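Local atomic coordinates of capsid (PDB entry 4RDK), a protein that forms the protruding domain of a norovirus capsid, the outer part of the virion coat, and here binds fucose-containing glycans, probably as host attachment factors. Residues V137-D142 and K153-N158. Residues are numbered along the deposited sequence; the frame is centred on the assembly and turned at random.
Sequences VIHSYD and KLEDNN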
ATOM      1  N   VAL B 137      -7.679   8.207 -19.014  1.00 17.42           N
ATOM      2  CA  VAL B 137      -8.770   7.270 -18.787  1.00 17.46           C
ATOM      3  C   VAL B 137      -8.519   5.959 -19.525  1.00 19.15           C
ATOM      4  O   VAL B 137      -8.099   5.954 -20.689  1.00 19.50           O
ATOM      5  CB  VAL B 137     -10.118   7.854 -19.250  1.00 19.72           C
ATOM      6  CG1 VAL B 137     -11.241   6.842 -19.020  1.00 22.51           C
ATOM      7  CG2 VAL B 137     -10.400   9.163 -18.522  1.00 20.38           C
ATOM      8  N   ILE B 138      -8.780   4.849 -18.848  1.00 17.89           N
ATOM      9  CA  ILE B 138      -8.691   3.539 -19.475  1.00 16.62           C
ATOM     10  C   ILE B 138     -10.019   2.808 -19.316  1.00 18.30           C
ATOM     11  O   ILE B 138     -10.489   2.614 -18.200  1.00 19.30           O
ATOM     12  CB  ILE B 138      -7.559   2.688 -18.855  1.00 16.51           C
ATOM     13  CG1 ILE B 138      -6.200   3.380 -19.053  1.00 15.83           C
ATOM     14  CG2 ILE B 138      -7.542   1.288 -19.476  1.00 18.32           C
ATOM     15  CD1 ILE B 138      -5.028   2.643 -18.430  1.00 18.76           C
ATOM     16  N   HIS B 139     -10.620   2.407 -20.433  1.00 18.34           N
ATOM     17  CA  HIS B 139     -11.841   1.594 -20.395  1.00 19.12           C
ATOM     18  C   HIS B 139     -11.507   0.147 -20.089  1.00 18.05           C
ATOM     19  O   HIS B 139     -10.700  -0.456 -20.795  1.00 20.42           O
ATOM     20  CB  HIS B 139     -12.536   1.613 -21.750  1.00 20.02           C
ATOM     21  CG  HIS B 139     -13.048   2.954 -22.151  1.00 21.18           C
ATOM     22  ND1 HIS B 139     -13.491   3.225 -23.427  1.00 22.66           N
ATOM     23  CD2 HIS B 139     -13.190   4.103 -21.448  1.00 20.41           C
ATOM     24  CE1 HIS B 139     -13.898   4.481 -23.491  1.00 23.59           C
ATOM     25  NE2 HIS B 139     -13.724   5.036 -22.304  1.00 21.33           N
ATOM     26  N   SER B 140     -12.127  -0.425 -19.060  1.00 17.63           N
ATOM     27  CA  SER B 140     -11.964  -1.859 -18.807  1.00 17.59           C
ATOM     28  C   SER B 140     -13.029  -2.651 -19.566  1.00 19.65           C
ATOM     29  O   SER B 140     -13.755  -3.481 -19.002  1.00 19.27           O
ATOM     30  CB  SER B 140     -11.965  -2.183 -17.309  1.00 18.77           C
ATOM     31  OG  SER B 140     -13.136  -1.720 -16.657  1.00 18.17           O
ATOM     32  N   TYR B 141     -13.106  -2.373 -20.861  1.00 20.03           N
ATOM     33  CA  TYR B 141     -14.044  -3.040 -21.758  1.00 21.55           C
ATOM     34  C   TYR B 141     -13.618  -2.840 -23.204  1.00 22.12           C
ATOM     35  O   TYR B 141     -12.724  -2.034 -23.481  1.00 22.30           O
ATOM     36  CB  TYR B 141     -15.478  -2.537 -21.541  1.00 22.11           C
ATOM     37  CG  TYR B 141     -15.660  -1.032 -21.544  1.00 19.93           C
ATOM     38  CD1 TYR B 141     -16.005  -0.351 -22.709  1.00 20.87           C
ATOM     39  CD2 TYR B 141     -15.520  -0.297 -20.373  1.00 20.05           C
ATOM     40  CE1 TYR B 141     -16.194   1.028 -22.708  1.00 21.64           C
ATOM     41  CE2 TYR B 141     -15.705   1.076 -20.360  1.00 21.16           C
ATOM     42  CZ  TYR B 141     -16.044   1.733 -21.527  1.00 21.73           C
ATOM     43  OH  TYR B 141     -16.230   3.094 -21.508  1.00 22.02           O
ATOM     44  N   ASP B 142     -14.274  -3.574 -24.106  1.00 23.31           N
ATOM     45  CA  ASP B 142     -13.904  -3.660 -25.525  1.00 24.39           C
ATOM     46  C   ASP B 142     -12.665  -4.535 -25.751  1.00 24.77           C
ATOM     47  O   ASP B 142     -11.877  -4.765 -24.827  1.00 25.05           O
ATOM     48  CB  ASP B 142     -13.703  -2.275 -26.144  1.00 25.50           C
ATOM     49  CG  ASP B 142     -14.988  -1.467 -26.213  1.00 27.79           C
ATOM     50  OD1 ASP B 142     -16.081  -2.070 -26.263  1.00 29.71           O
ATOM     51  OD2 ASP B 142     -14.903  -0.222 -26.223  1.00 28.71           O
ATOM     52  N   LYS B 153      -5.918   0.006 -24.299  1.00 21.31           N
ATOM     53  CA  LYS B 153      -6.114   1.286 -24.964  1.00 20.23           C
ATOM     54  C   LYS B 153      -6.246   2.424 -23.952  1.00 18.88           C
ATOM     55  O   LYS B 153      -6.906   2.278 -22.915  1.00 20.69           O
ATOM     56  CB  LYS B 153      -7.358   1.233 -25.853  1.00 22.01           C
ATOM     57  CG  LYS B 153      -7.709   2.572 -26.478  1.00 23.23           C
ATOM     58  CD  LYS B 153      -8.938   2.474 -27.362  1.00 25.43           C
ATOM     59  CE  LYS B 153      -9.253   3.827 -27.979  1.00 27.12           C
ATOM     60  NZ  LYS B 153     -10.383   3.773 -28.939  1.00 31.61           N
ATOM     61  N   LEU B 154      -5.590   3.545 -24.251  1.00 18.93           N
ATOM     62  CA  LEU B 154      -5.757   4.783 -23.491  1.00 20.15           C
ATOM     63  C   LEU B 154      -6.689   5.705 -24.253  1.00 22.07           C
ATOM     64  O   LEU B 154      -6.573   5.840 -25.470  1.00 22.70           O
ATOM     65  CB  LEU B 154      -4.420   5.504 -23.313  1.00 22.76           C
ATOM     66  CG  LEU B 154      -3.263   4.775 -22.638  1.00 26.54           C
ATOM     67  CD1 LEU B 154      -2.129   5.742 -22.308  1.00 28.13           C
ATOM     68  CD2 LEU B 154      -3.741   4.068 -21.397  1.00 28.58           C
ATOM     69  N   GLU B 155      -7.613   6.347 -23.549  1.00 19.32           N
ATOM     70  CA  GLU B 155      -8.452   7.349 -24.197  1.00 21.30           C
ATOM     71  C   GLU B 155      -7.620   8.596 -24.464  1.00 22.13           C
ATOM     72  O   GLU B 155      -6.934   9.097 -23.577  1.00 23.90           O
ATOM     73  CB  GLU B 155      -9.667   7.676 -23.334  1.00 22.01           C
ATOM     74  CG  GLU B 155     -10.593   6.484 -23.137  1.00 22.86           C
ATOM     75  CD  GLU B 155     -11.119   5.939 -24.451  1.00 25.17           C
ATOM     76  OE1 GLU B 155     -11.784   6.703 -25.191  1.00 27.09           O
ATOM     77  OE2 GLU B 155     -10.865   4.754 -24.747  1.00 25.63           O
ATOM     78  N   ASP B 156      -7.672   9.100 -25.692  1.00 22.22           N
ATOM     79  CA  ASP B 156      -6.862  10.257 -26.040  1.00 24.39           C
ATOM     80  C   ASP B 156      -7.434  11.517 -25.401  1.00 24.06           C
ATOM     81  O   ASP B 156      -8.540  11.939 -25.732  1.00 28.27           O
ATOM     82  CB  ASP B 156      -6.771  10.415 -27.558  1.00 27.15           C
ATOM     83  CG  ASP B 156      -5.818  11.522 -27.976  1.00 32.18           C
ATOM     84  OD1 ASP B 156      -5.127  12.097 -27.105  1.00 32.28           O
ATOM     85  OD2 ASP B 156      -5.753  11.807 -29.190  1.00 32.87           O
ATOM     86  N   ASN B 157      -6.672  12.105 -24.480  1.00 25.87           N
ATOM     87  CA  ASN B 157      -7.073  13.336 -23.810  1.00 25.70           C
ATOM     88  C   ASN B 157      -6.255  14.538 -24.281  1.00 26.91           C
ATOM     89  O   ASN B 157      -6.255  15.591 -23.639  1.00 26.67           O
ATOM     90  CB  ASN B 157      -6.984  13.189 -22.287  1.00 26.85           C
ATOM     91  CG  ASN B 157      -5.578  12.908 -21.818  1.00 28.82           C
ATOM     92  OD1 ASN B 157      -4.637  12.922 -22.609  1.00 29.54           O
ATOM     93  ND2 ASN B 157      -5.422  12.654 -20.520  1.00 31.40           N
ATOM     94  N   ASN B 158      -5.558  14.361 -25.403  1.00 26.96           N
ATOM     95  CA  ASN B 158      -4.786  15.430 -26.028  1.00 28.74           C
ATOM     96  C   ASN B 158      -3.523  15.787 -25.248  1.00 30.57           C
ATOM     97  O   ASN B 158      -2.851  16.769 -25.562  1.00 33.30           O
ATOM     98  CB  ASN B 158      -5.657  16.678 -26.228  1.00 32.16           C
ATOM     99  CG  ASN B 158      -5.170  17.554 -27.362  1.00 37.89           C
ATOM    100  OD1 ASN B 158      -5.016  18.769 -27.208  1.00 42.14           O
ATOM    101  ND2 ASN B 158      -4.927  16.941 -28.518  1.00 39.80           N
TER
HETATM  102  O   HOH W   1      -7.926  10.018 -21.202  1.00 21.13           O
HETATM  103  O   HOH W   2      -8.677  -0.152 -22.676  1.00 19.76           O
HETATM  104  O   HOH W   3      -9.688   2.999 -22.989  1.00 20.71           O
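The carboxylate of Glu-155 lies flat against the imidazole of His-139, the two planes 12° apart, with Glu-155 CD 3.3 Å from His-139 CE1. A bend at the second torsion of Glu-155 (chi2 -59°) folds its chain over the ring, and Glu-155 CG makes a CH-pi contact with the same face, 3.9 Å from the ring centroid. Glu-155 OE2 lies above the ring toward its rim, at a poor angle to His-139 ND1 for a hydrogen bond, and the groups meet by stacking. The opposite face is covered by the Tyr-141 hydroxyl, 3.1 Å above its centre, which Asp-114 holds through a hydrogen bond.

One hydrogen bond joins the backbones directly: Glu-155 N donates to Val-137 O at 2.9 Å and almost straight (173°). Waters flank it: one accepts from Val-137 N and donates to Glu-155 O; another accepts from His-139 N and lies within hydrogen-bonding distance of Lys-153 O and Glu-155 OE2, so it can link the carboxylate to the His-139 backbone. On the buried side, Ile-138 and Leu-154 lie side by side, pointing the same way and tightly packed, with Ile-138 CG1 3.5 Å from Leu-154 CD2.

The side chain of Val-137 comes within about 4 Å of a bound fucose, placing the contact beside a glycan site. Strands 133-139 and 151-154, toward opposite ends of one antiparallel sheet, meet here because it curls into the beta barrel of the outer (P2) part of the protruding domain. Ile-138 pairs with Leu-115, Leu-154 with Tyr-84, and their side chains reach Met-73 and Ile-77 of strand 72-80.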